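Local coordinates for protein polymerase X (Deinococcus radiodurans, PDB 2W9M) that probably extends DNA chains with deoxyribonucleotides as a family X DNA polymerase, and carries a zinc-binding PHP domain, at residues A[85-90]-A[368-373]; A[92-97]-A[459-464]; A[159-164]-A[230-235]; A[171-176]-A[211-216]; A[350-355]-A[393-398]. One frame throughout, in Å; residues are numbered along the deposited sequence.

Interaction 1 of 5, residues A[85-90]-A[368-373]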
# COMPACT_ATOMS: atom_id res chain seq x y z
N LEU A 85 -14.45 4.53 -17.36
CA LEU A 85 -13.23 5.02 -16.73
C LEU A 85 -13.33 5.05 -15.21
O LEU A 85 -12.34 4.84 -14.51
CB LEU A 85 -12.86 6.41 -17.27
CG LEU A 85 -12.41 6.42 -18.73
CD1 LEU A 85 -12.01 7.83 -19.16
CD2 LEU A 85 -11.26 5.45 -18.93
N GLU A 86 -14.53 5.30 -14.70
CA GLU A 86 -14.76 5.28 -13.26
C GLU A 86 -14.64 3.86 -12.70
O GLU A 86 -14.10 3.66 -11.62
CB GLU A 86 -16.13 5.87 -12.92
CG GLU A 86 -16.33 7.29 -13.43
CD GLU A 86 -15.35 8.28 -12.83
OE1 GLU A 86 -14.15 7.93 -12.69
OE2 GLU A 86 -15.77 9.41 -12.51
N ALA A 87 -15.16 2.90 -13.45
CA ALA A 87 -15.04 1.49 -13.08
C ALA A 87 -13.57 1.12 -12.96
O ALA A 87 -13.15 0.50 -11.99
CB ALA A 87 -15.73 0.61 -14.11
N ALA A 88 -12.77 1.52 -13.95
CA ALA A 88 -11.35 1.21 -13.97
C ALA A 88 -10.60 1.84 -12.79
O ALA A 88 -9.68 1.23 -12.24
CB ALA A 88 -10.73 1.63 -15.28
N ALA A 89 -10.98 3.06 -12.41
CA ALA A 89 -10.32 3.72 -11.29
C ALA A 89 -10.46 2.90 -10.02
O ALA A 89 -9.58 2.91 -9.17
CB ALA A 89 -10.89 5.12 -11.09
N GLY A 90 -11.57 2.17 -9.91
CA GLY A 90 -11.85 1.39 -8.72
C GLY A 90 -11.29 -0.02 -8.76
O GLY A 90 -11.20 -0.69 -7.73
N ALA A 368 -14.50 -7.61 -11.94
CA ALA A 368 -13.39 -6.69 -12.17
C ALA A 368 -12.94 -6.80 -13.62
O ALA A 368 -11.92 -7.42 -13.93
CB ALA A 368 -12.23 -6.99 -11.22
N TYR A 369 -13.70 -6.17 -14.51
CA TYR A 369 -13.49 -6.28 -15.95
C TYR A 369 -12.21 -5.59 -16.43
O TYR A 369 -11.50 -6.12 -17.29
CB TYR A 369 -14.70 -5.72 -16.70
CG TYR A 369 -14.63 -5.93 -18.19
CD1 TYR A 369 -15.19 -7.06 -18.78
CD2 TYR A 369 -13.98 -5.02 -19.01
CE1 TYR A 369 -15.12 -7.26 -20.14
CE2 TYR A 369 -13.91 -5.21 -20.38
CZ TYR A 369 -14.48 -6.33 -20.94
OH TYR A 369 -14.41 -6.54 -22.29
N TYR A 370 -11.92 -4.42 -15.89
CA TYR A 370 -10.77 -3.64 -16.33
C TYR A 370 -9.48 -4.11 -15.67
O TYR A 370 -8.41 -3.57 -15.95
CB TYR A 370 -11.00 -2.15 -16.10
CG TYR A 370 -12.19 -1.61 -16.86
CD1 TYR A 370 -13.45 -1.55 -16.28
CD2 TYR A 370 -12.06 -1.20 -18.19
CE1 TYR A 370 -14.54 -1.07 -16.98
CE2 TYR A 370 -13.15 -0.73 -18.90
CZ TYR A 370 -14.39 -0.66 -18.29
OH TYR A 370 -15.47 -0.19 -18.99
N ALA A 371 -9.59 -5.11 -14.81
CA ALA A 371 -8.43 -5.69 -14.15
C ALA A 371 -8.22 -7.14 -14.58
O ALA A 371 -7.51 -7.90 -13.91
CB ALA A 371 -8.58 -5.59 -12.65
N ASN A 372 -8.84 -7.52 -15.69
CA ASN A 372 -8.69 -8.86 -16.25
C ASN A 372 -9.12 -9.96 -15.29
O ASN A 372 -8.43 -10.97 -15.14
CB ASN A 372 -7.24 -9.07 -16.70
CG ASN A 372 -7.07 -10.27 -17.61
OD1 ASN A 372 -7.93 -10.57 -18.44
ND2 ASN A 372 -5.95 -10.97 -17.46
N GLY A 373 -10.27 -9.76 -14.66
CA GLY A 373 -10.79 -10.72 -13.70
C GLY A 373 -11.06 -12.08 -14.32
O GLY A 373 -11.28 -12.19 -15.52
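Tyr370 lays its side chain against helix 83-91, meeting two neighbouring alanines with different parts of itself. Its stem meets Ala88, where CB of Tyr370 lies 3.9 Å from CB of Ala88. Farther out, one flank of the ring reaches Ala87, and CE1 of Tyr370 stands 3.5 Å from Ala87 CB. The ring meets both methyl groups obliquely. With CG set anti to the carbonyl carbon (chi1 -61°) and the ring turned nearly perpendicular to the stem (chi2 94°), the side chain can follow the helix from one alanine to the next. Tyr369 CD2 sits 4.2 Å above the centre of one ring face. This is a contact between domains: helix 83-91 belongs to the polymerase part, whereas segment 368-373 lies in the loop between strand 358-364 and helix 376-391 of the PHP domain. Were the tyrosine replaced by an alanine, a gap would probably open beside Ala87, and Thr20 and Leu24 of helix 10-26 would lose the ring they now touch. The tyrosine backbone is tied to the same helix, since Tyr370 N hydrogen-bonds to Gln91 OE1, while Gly90 O accepts a hydrogen bond from ND1 of the zinc ligand His428.

Interaction 2 of 5, residues A[92-97]-A[459-464]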
# COMPACT_ATOMS: atom_id res chain seq x y z
N LEU A 92 -8.31 -0.96 -10.89
CA LEU A 92 -6.88 -0.98 -11.15
C LEU A 92 -6.04 -0.74 -9.90
O LEU A 92 -6.49 -0.08 -8.96
CB LEU A 92 -6.53 0.03 -12.24
CG LEU A 92 -7.07 -0.32 -13.63
CD1 LEU A 92 -6.78 0.80 -14.62
CD2 LEU A 92 -6.49 -1.65 -14.13
N PRO A 93 -4.82 -1.30 -9.87
CA PRO A 93 -3.89 -1.13 -8.75
C PRO A 93 -3.46 0.33 -8.63
O PRO A 93 -3.35 1.01 -9.65
CB PRO A 93 -2.69 -1.98 -9.16
CG PRO A 93 -3.20 -2.91 -10.20
CD PRO A 93 -4.26 -2.16 -10.92
N PRO A 94 -3.22 0.80 -7.40
CA PRO A 94 -2.82 2.18 -7.12
C PRO A 94 -1.60 2.62 -7.93
O PRO A 94 -1.58 3.72 -8.46
CB PRO A 94 -2.48 2.15 -5.63
CG PRO A 94 -3.30 1.04 -5.09
CD PRO A 94 -3.34 0.00 -6.17
N GLY A 95 -0.60 1.75 -8.00
CA GLY A 95 0.63 2.07 -8.70
C GLY A 95 0.46 2.20 -10.21
O GLY A 95 1.20 2.93 -10.86
N LEU A 96 -0.51 1.48 -10.76
CA LEU A 96 -0.78 1.57 -12.19
C LEU A 96 -1.48 2.89 -12.49
O LEU A 96 -1.19 3.54 -13.50
CB LEU A 96 -1.63 0.40 -12.66
CG LEU A 96 -1.87 0.36 -14.18
CD1 LEU A 96 -0.68 -0.27 -14.87
CD2 LEU A 96 -3.13 -0.42 -14.49
N LEU A 97 -2.41 3.28 -11.63
CA LEU A 97 -3.10 4.56 -11.76
C LEU A 97 -2.09 5.71 -11.74
O LEU A 97 -2.30 6.74 -12.38
CB LEU A 97 -4.12 4.75 -10.63
CG LEU A 97 -5.27 3.74 -10.60
CD1 LEU A 97 -6.22 4.06 -9.45
CD2 LEU A 97 -5.99 3.73 -11.93
N GLY A 459 -11.29 0.94 1.16
CA GLY A 459 -11.16 1.30 -0.24
C GLY A 459 -10.36 2.57 -0.46
O GLY A 459 -10.22 3.05 -1.59
N ARG A 460 -9.84 3.13 0.63
CA ARG A 460 -9.04 4.35 0.56
C ARG A 460 -7.79 4.18 -0.30
O ARG A 460 -7.21 3.09 -0.36
CB ARG A 460 -8.63 4.76 1.98
CG ARG A 460 -7.19 5.21 2.09
CD ARG A 460 -6.50 4.59 3.29
NE ARG A 460 -6.51 5.49 4.45
CZ ARG A 460 -5.67 5.38 5.47
NH1 ARG A 460 -4.75 4.42 5.48
NH2 ARG A 460 -5.74 6.24 6.48
N LEU A 461 -7.37 5.25 -0.98
CA LEU A 461 -6.09 5.28 -1.67
C LEU A 461 -5.32 6.55 -1.30
O LEU A 461 -5.64 7.63 -1.76
CB LEU A 461 -6.27 5.22 -3.19
CG LEU A 461 -6.69 3.87 -3.76
CD1 LEU A 461 -6.69 3.92 -5.28
CD2 LEU A 461 -5.78 2.76 -3.25
N LEU A 462 -4.29 6.40 -0.46
CA LEU A 462 -3.53 7.55 0.03
C LEU A 462 -3.10 8.50 -1.10
O LEU A 462 -2.48 8.08 -2.07
CB LEU A 462 -2.30 7.10 0.82
CG LEU A 462 -2.47 6.67 2.28
CD1 LEU A 462 -3.80 7.16 2.81
CD2 LEU A 462 -2.37 5.16 2.44
N LEU A 463 -3.42 9.79 -0.93
CA LEU A 463 -3.01 10.84 -1.86
C LEU A 463 -3.79 10.86 -3.17
O LEU A 463 -3.41 11.56 -4.10
CB LEU A 463 -1.50 10.77 -2.16
CG LEU A 463 -0.54 10.89 -0.97
CD1 LEU A 463 0.90 10.78 -1.44
CD2 LEU A 463 -0.76 12.19 -0.23
N ARG A 464 -4.87 10.08 -3.24
CA ARG A 464 -5.67 10.02 -4.46
C ARG A 464 -7.17 10.18 -4.20
O ARG A 464 -7.82 11.04 -4.79
CB ARG A 464 -5.39 8.73 -5.23
CG ARG A 464 -6.30 8.51 -6.43
CD ARG A 464 -5.83 7.34 -7.29
NE ARG A 464 -4.52 7.60 -7.87
CZ ARG A 464 -4.33 8.20 -9.04
NH1 ARG A 464 -5.37 8.60 -9.75
NH2 ARG A 464 -3.10 8.40 -9.50
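Leu97 and Leu461 both hold CG anti to the carbonyl carbon (chi1 -63° and -73°), which sends their methyl groups into the space between the two segments, whereas Arg464 starts out with CG anti to its own nitrogen and bends only at chi3. Leu461 divides its two branches between two partners. Its CD2 presses on the proline ring, 3.5 Å from Pro94 CG, and its CD1 lies 4.2 Å from CD1 of Leu97; in each pair the side chains run at about a right angle to one another. The long chain of Arg464 serves Leu97 twice, with CD of Arg464 at 3.9 Å from Leu97 CD1 and the guanidinium laid flat over the leucine stem. Leu97 CB stands 3.8 Å above the centre of that guanidinium plane. The contact joins the polymerase part to the PHP domain, from the start of helix 94-99, with Pro93 at its N-cap, to the loop between strand 453-454 and helix 472-482. The seven parallel strands there, consistent with the distorted (β/α)7 barrel of PHP domains, carry the zinc cluster, and the side chain of Pro94 comes within about 6 Å of those of the zinc ligands Asp516 and His518. At its polar end Arg464 forms a salt bridge through NH2 with OD1 of Asp98, one residue beyond Leu97, so the group resting on the leucine is also held by charge. On the neighbouring helix 107-115, Trp114 packs against Pro93 and Leu96.

Interaction 3 of 5, residues A[159-164]-A[230-235]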
# COMPACT_ATOMS: atom_id res chain seq x y z
N GLN A 159 1.42 17.45 -1.75
CA GLN A 159 1.75 18.22 -0.56
C GLN A 159 2.47 17.32 0.44
O GLN A 159 3.33 17.76 1.19
CB GLN A 159 0.50 18.80 0.10
CG GLN A 159 0.16 20.22 -0.33
CD GLN A 159 -0.74 20.92 0.67
OE1 GLN A 159 -0.63 20.72 1.88
NE2 GLN A 159 -1.64 21.76 0.16
N ARG A 160 2.10 16.05 0.42
CA ARG A 160 2.73 15.05 1.27
C ARG A 160 3.12 13.82 0.44
O ARG A 160 2.47 13.50 -0.55
CB ARG A 160 1.81 14.68 2.43
CG ARG A 160 1.86 15.65 3.60
CD ARG A 160 1.05 15.15 4.80
NE ARG A 160 1.61 15.61 6.07
CZ ARG A 160 2.23 14.83 6.95
NH1 ARG A 160 2.38 13.54 6.71
NH2 ARG A 160 2.71 15.34 8.08
N GLN A 161 4.19 13.15 0.84
CA GLN A 161 4.71 12.00 0.11
C GLN A 161 4.22 10.69 0.72
O GLN A 161 3.83 10.65 1.88
CB GLN A 161 6.24 12.02 0.11
CG GLN A 161 6.83 13.28 -0.51
CD GLN A 161 6.39 13.48 -1.94
OE1 GLN A 161 6.14 12.51 -2.66
NE2 GLN A 161 6.29 14.73 -2.36
N SER A 162 4.23 9.62 -0.07
CA SER A 162 3.88 8.31 0.44
C SER A 162 4.99 7.81 1.34
O SER A 162 6.14 8.23 1.20
CB SER A 162 3.65 7.31 -0.71
OG SER A 162 4.86 6.96 -1.36
N LEU A 163 4.65 6.93 2.28
CA LEU A 163 5.65 6.36 3.17
C LEU A 163 6.76 5.68 2.38
O LEU A 163 7.92 5.67 2.80
CB LEU A 163 5.01 5.35 4.12
CG LEU A 163 5.95 4.62 5.07
CD1 LEU A 163 6.74 5.62 5.92
CD2 LEU A 163 5.18 3.65 5.96
N ARG A 164 6.41 5.11 1.23
CA ARG A 164 7.37 4.40 0.39
C ARG A 164 8.46 5.34 -0.15
O ARG A 164 9.65 5.06 0.01
CB ARG A 164 6.67 3.70 -0.77
CG ARG A 164 7.61 2.92 -1.67
CD ARG A 164 6.94 2.45 -2.96
NE ARG A 164 5.96 1.39 -2.73
CZ ARG A 164 4.65 1.54 -2.92
NH1 ARG A 164 4.16 2.70 -3.34
NH2 ARG A 164 3.83 0.52 -2.69
N GLY A 230 12.31 15.57 -6.14
CA GLY A 230 10.93 15.89 -5.84
C GLY A 230 10.52 15.62 -4.40
O GLY A 230 9.51 16.13 -3.93
N VAL A 231 11.32 14.81 -3.71
CA VAL A 231 11.03 14.45 -2.33
C VAL A 231 11.75 15.38 -1.36
O VAL A 231 12.98 15.39 -1.31
CB VAL A 231 11.46 13.01 -2.03
CG1 VAL A 231 11.09 12.63 -0.61
CG2 VAL A 231 10.83 12.05 -3.03
N PRO A 232 10.99 16.18 -0.60
CA PRO A 232 11.57 17.10 0.39
C PRO A 232 12.44 16.36 1.41
O PRO A 232 12.07 15.27 1.86
CB PRO A 232 10.35 17.71 1.08
CG PRO A 232 9.23 17.54 0.10
CD PRO A 232 9.52 16.26 -0.62
N VAL A 233 13.57 16.95 1.76
CA VAL A 233 14.53 16.30 2.64
C VAL A 233 14.93 17.20 3.80
O VAL A 233 15.14 18.39 3.62
CB VAL A 233 15.81 15.91 1.87
CG1 VAL A 233 16.93 15.56 2.84
CG2 VAL A 233 15.53 14.74 0.94
N GLU A 234 15.02 16.62 4.99
CA GLU A 234 15.50 17.33 6.16
C GLU A 234 16.50 16.48 6.93
O GLU A 234 16.22 15.33 7.27
CB GLU A 234 14.35 17.72 7.09
CG GLU A 234 13.46 18.82 6.54
CD GLU A 234 12.37 19.21 7.51
OE1 GLU A 234 12.67 19.37 8.71
OE2 GLU A 234 11.21 19.36 7.07
N ILE A 235 17.67 17.05 7.19
CA ILE A 235 18.70 16.35 7.93
C ILE A 235 19.09 17.21 9.12
O ILE A 235 19.48 18.36 8.97
CB ILE A 235 19.93 16.05 7.05
CG1 ILE A 235 19.52 15.11 5.90
CG2 ILE A 235 21.06 15.45 7.87
CD1 ILE A 235 20.66 14.74 4.97
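Gln161 meets the first three residues of segment 230-235 in the mixed sheet of the polymerase part, probably the palm, as in other family X polymerases, where strands 161-162 and 231-238 both pair with strand 194-203, the first antiparallel and the second parallel. The two segments are therefore linked through a shared strand, and what passes between them directly is the side chain of one glutamine. Gly230 comes first. Its carbonyl oxygen lies 3.8 Å from NE2 of Gln161, and its backbone angles (phi 89°) would jam a CB against the preceding carbonyl oxygen and so call for glycine. Val231 follows, offering CG1 to the aliphatic part of the glutamine at 4.3 Å from Gln161 CG, while its side chain also touches Val169 of helix 163-176. Next along, Pro232 CD lies 4.0 Å from both CG and NE2 of Gln161. Beyond it the strand leaves the glutamine behind: Val233 packs on Val169 and Leu173, Glu234 forms salt bridges with Arg196 and Arg250, and Ile235 lies against Leu200. Two successive turns of the Gln161 chain, chi1 -58° and chi2 -59°, fold the amide back beside the proline instead of letting it run straight out. The amide is fixed by its own neighbours in the chain: OE1 of Gln161 accepts a hydrogen bond from Arg158 NE, and NE2 of Gln161 donates to the carbonyl oxygen of Phe155.

Interaction 4 of 5, residues A[171-176]-A[211-216]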
# COMPACT_ATOMS: atom_id res chain seq x y z
N GLU A 171 16.51 6.23 3.21
CA GLU A 171 17.44 5.10 3.17
C GLU A 171 18.60 5.33 2.20
O GLU A 171 19.74 4.99 2.50
CB GLU A 171 16.70 3.79 2.85
CG GLU A 171 17.39 2.90 1.82
CD GLU A 171 16.63 2.80 0.49
OE1 GLU A 171 15.51 2.23 0.48
OE2 GLU A 171 17.15 3.27 -0.55
N GLU A 172 18.30 5.92 1.05
CA GLU A 172 19.31 6.20 0.04
C GLU A 172 20.32 7.26 0.50
O GLU A 172 21.52 7.10 0.32
CB GLU A 172 18.66 6.64 -1.28
CG GLU A 172 19.61 6.70 -2.46
CD GLU A 172 18.93 7.17 -3.74
OE1 GLU A 172 19.43 6.85 -4.84
OE2 GLU A 172 17.90 7.86 -3.63
N LEU A 173 19.82 8.35 1.09
CA LEU A 173 20.69 9.43 1.56
C LEU A 173 21.54 8.98 2.74
O LEU A 173 22.67 9.45 2.91
CB LEU A 173 19.87 10.66 1.95
CG LEU A 173 19.15 11.34 0.79
CD1 LEU A 173 18.61 12.69 1.22
CD2 LEU A 173 20.09 11.49 -0.40
N ALA A 174 21.00 8.09 3.57
CA ALA A 174 21.78 7.53 4.67
C ALA A 174 23.04 6.88 4.11
O ALA A 174 24.11 6.97 4.70
CB ALA A 174 20.95 6.53 5.44
N GLY A 175 22.89 6.23 2.95
CA GLY A 175 24.01 5.59 2.27
C GLY A 175 25.20 6.52 2.07
O GLY A 175 26.35 6.09 2.13
N ALA A 176 24.92 7.80 1.84
CA ALA A 176 25.97 8.79 1.59
C ALA A 176 26.49 9.42 2.88
O ALA A 176 27.47 10.16 2.86
CB ALA A 176 25.46 9.87 0.65
N ALA A 211 29.42 18.09 3.00
CA ALA A 211 30.55 17.54 2.25
C ALA A 211 30.19 16.26 1.50
O ALA A 211 30.85 15.91 0.52
CB ALA A 211 31.73 17.29 3.18
N ARG A 212 29.15 15.57 1.96
CA ARG A 212 28.71 14.33 1.31
C ARG A 212 27.44 14.59 0.51
O ARG A 212 27.12 13.85 -0.43
CB ARG A 212 28.49 13.23 2.35
CG ARG A 212 29.20 13.53 3.65
CD ARG A 212 29.89 12.32 4.26
NE ARG A 212 30.81 12.76 5.30
CZ ARG A 212 31.63 11.96 5.98
NH1 ARG A 212 31.65 10.66 5.73
NH2 ARG A 212 32.44 12.47 6.90
N LEU A 213 26.71 15.64 0.89
CA LEU A 213 25.53 16.07 0.15
C LEU A 213 25.60 17.58 -0.06
O LEU A 213 25.03 18.35 0.71
CB LEU A 213 24.25 15.70 0.91
CG LEU A 213 24.04 14.22 1.22
CD1 LEU A 213 22.76 14.01 2.02
CD2 LEU A 213 24.02 13.39 -0.05
N PRO A 214 26.32 18.01 -1.11
CA PRO A 214 26.56 19.43 -1.38
C PRO A 214 25.28 20.18 -1.73
O PRO A 214 25.20 21.40 -1.53
CB PRO A 214 27.50 19.40 -2.59
CG PRO A 214 28.05 17.99 -2.64
CD PRO A 214 26.95 17.13 -2.11
N GLU A 215 24.29 19.46 -2.24
CA GLU A 215 23.03 20.04 -2.69
C GLU A 215 22.34 20.84 -1.59
O GLU A 215 21.87 21.96 -1.82
CB GLU A 215 22.08 18.92 -3.15
CG GLU A 215 22.77 17.61 -3.51
CD GLU A 215 21.90 16.40 -3.21
OE1 GLU A 215 20.82 16.56 -2.61
OE2 GLU A 215 22.31 15.27 -3.58
N LEU A 216 22.27 20.26 -0.40
CA LEU A 216 21.45 20.78 0.69
C LEU A 216 21.77 22.22 1.08
O LEU A 216 22.80 22.77 0.69
CB LEU A 216 21.56 19.87 1.91
CG LEU A 216 21.25 18.39 1.66
CD1 LEU A 216 21.44 17.57 2.93
CD2 LEU A 216 19.84 18.21 1.10
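Ala176 and Arg212 bring the two backbones nearest, with CA atoms 6.2 Å apart, where the last turn of helix 163-176 passes the weakly bonded end of helix 206-212. Leu213 supplies the apolar half of the contact with a single methyl. Its CD2 approaches Ala176 CB to 3.9 Å and, three residues earlier on the helix, lies 4.4 Å from CD2 of Leu173. Because Leu213 holds CG anti to the carbonyl carbon (chi1 -58°), the branched end reaches across to the helix, and one methyl is shared between both residues. Leu173 sets out alongside segment 211-216, and only its far end draws near. Arg212 meets the same helix differently: its aliphatic stem runs past the Ala176 carbonyl, with Ala176 O 3.3 Å from CB and 3.5 Å from CD of Arg212. The charged end turns away from the helix, and NE makes a weak hydrogen bond to Asp208 O, one turn back in the arginine's own helix. Both segments pack on the mixed sheet of the polymerase part. Leu173 rests on Val233 and Leu213 on Ile235, two residues of strand 231-238, so the leucines join helix 163-176 to the loop after helix 206-212 over a common strand. Leu177, next in the chain after Ala176, touches both Arg212 and Leu213. The chemistry is thus mostly that of methyl against methyl, with a carbonyl oxygen set against the arginine's aliphatic stem, and the join probably depends on shape and burial more than on directed bonds.

Interaction 5 of 5, residues A[350-355]-A[393-398]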
# COMPACT_ATOMS: atom_id res chain seq x y z
N ALA A 350 9.61 -16.02 -5.67
CA ALA A 350 9.93 -14.75 -5.04
C ALA A 350 9.68 -14.77 -3.53
O ALA A 350 10.50 -14.28 -2.75
CB ALA A 350 9.17 -13.61 -5.70
N THR A 351 8.54 -15.33 -3.10
CA THR A 351 8.22 -15.32 -1.68
C THR A 351 9.15 -16.24 -0.90
O THR A 351 9.34 -16.06 0.31
CB THR A 351 6.74 -15.71 -1.38
OG1 THR A 351 6.66 -17.08 -0.98
CG2 THR A 351 5.86 -15.47 -2.58
N LEU A 352 9.75 -17.21 -1.59
CA LEU A 352 10.70 -18.12 -0.96
C LEU A 352 12.07 -17.48 -0.77
O LEU A 352 12.70 -17.66 0.27
CB LEU A 352 10.82 -19.42 -1.76
CG LEU A 352 9.71 -20.46 -1.60
CD1 LEU A 352 10.04 -21.71 -2.39
CD2 LEU A 352 9.50 -20.81 -0.14
N THR A 353 12.54 -16.74 -1.77
CA THR A 353 13.86 -16.11 -1.66
C THR A 353 13.83 -14.86 -0.78
O THR A 353 14.87 -14.29 -0.47
CB THR A 353 14.49 -15.78 -3.05
OG1 THR A 353 14.18 -14.43 -3.42
CG2 THR A 353 13.99 -16.74 -4.12
N LEU A 354 12.63 -14.44 -0.39
CA LEU A 354 12.47 -13.33 0.55
C LEU A 354 12.41 -13.85 1.98
O LEU A 354 12.46 -13.07 2.93
CB LEU A 354 11.23 -12.50 0.23
CG LEU A 354 11.36 -11.57 -0.98
CD1 LEU A 354 10.00 -11.04 -1.41
CD2 LEU A 354 12.31 -10.43 -0.66
N GLY A 355 12.30 -15.17 2.12
CA GLY A 355 12.39 -15.81 3.42
C GLY A 355 11.07 -16.30 3.99
O GLY A 355 11.01 -16.67 5.17
N GLY A 393 6.62 -29.12 -6.16
CA GLY A 393 7.16 -28.79 -4.85
C GLY A 393 7.04 -27.34 -4.42
O GLY A 393 7.70 -26.93 -3.46
N LEU A 394 6.21 -26.56 -5.11
CA LEU A 394 5.99 -25.17 -4.73
C LEU A 394 4.87 -25.01 -3.69
O LEU A 394 3.77 -25.53 -3.89
CB LEU A 394 5.70 -24.30 -5.95
CG LEU A 394 6.90 -23.96 -6.83
CD1 LEU A 394 6.49 -22.95 -7.88
CD2 LEU A 394 8.04 -23.43 -5.99
N PRO A 395 5.16 -24.30 -2.59
CA PRO A 395 4.21 -24.14 -1.49
C PRO A 395 3.17 -23.07 -1.80
O PRO A 395 3.43 -21.88 -1.60
CB PRO A 395 5.10 -23.66 -0.32
CG PRO A 395 6.53 -23.69 -0.84
CD PRO A 395 6.43 -23.61 -2.32
N ILE A 396 2.00 -23.48 -2.29
CA ILE A 396 0.96 -22.55 -2.70
C ILE A 396 -0.40 -22.90 -2.10
O ILE A 396 -0.74 -24.07 -1.92
CB ILE A 396 0.81 -22.49 -4.24
CG1 ILE A 396 2.17 -22.26 -4.91
CG2 ILE A 396 -0.18 -21.41 -4.66
CD1 ILE A 396 2.09 -22.20 -6.42
N VAL A 397 -1.18 -21.86 -1.79
CA VAL A 397 -2.55 -22.00 -1.34
C VAL A 397 -3.44 -21.22 -2.32
O VAL A 397 -3.20 -20.05 -2.57
CB VAL A 397 -2.71 -21.47 0.10
CG1 VAL A 397 -4.16 -21.18 0.42
CG2 VAL A 397 -2.12 -22.46 1.10
N ALA A 398 -4.44 -21.88 -2.88
CA ALA A 398 -5.25 -21.27 -3.93
C ALA A 398 -6.38 -20.42 -3.36
O ALA A 398 -7.19 -20.89 -2.56
CB ALA A 398 -5.80 -22.32 -4.87
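Leu352 and Pro395 bury most of the surface here: the fork of Leu352, on helix 344-353, points at the ring of Pro395, the loop residue just ahead of strand 396-403. Both methyl groups of the leucine take part: CD1 of Leu352 lies 4.1 Å from CD of Pro395, and CD2 of Leu352 is 4.2 Å from CG of the same ring. The leucine can present its fork in this way because CG stands anti to the carbonyl carbon, with chi1 at -78°, and the chain is then extended, so that one methyl faces CD and the other CG. Leu394 is the lesser third partner, its CD2 4.5 Å from Leu352 CD1. All distances are those of light apolar touching, near the surface of the protein. In the parallel sheet of the PHP domain, strand 396-403 lies beside strand 358-364, and the backbone of Pro395 is already hydrogen-bonded to Leu359 there. Leu394 leans on Arg345, Ala348 and Glu349 of helix 344-353, while Ile396 is packed between that helix, at Ile344, and helix 376-391, at Ile386 and Leu389.

In the fold
Interactions 1 and 2 are neighbours, their centres 12 Å apart, and join the polymerase part to the PHP domain through the consecutive helices 83-91 and 94-99. They touch where Leu92 CD2 meets Tyr370 O at 3.3 Å, and both lie near the zinc cluster: the side chain of Pro94 is about 7 Å from a zinc ion and that of Tyr370 about 10 Å. Leu463 carries interaction 2 on to interaction 3, with CD1 of Leu463 3.3 Å from Arg160 O. Interactions 3 and 4 share helix 163-176 and meet where Ile235 CD1 lies 3.6 Å from Leu216 CD1. Interaction 5 stands apart within the PHP domain, its centre 26 Å from that of interaction 2.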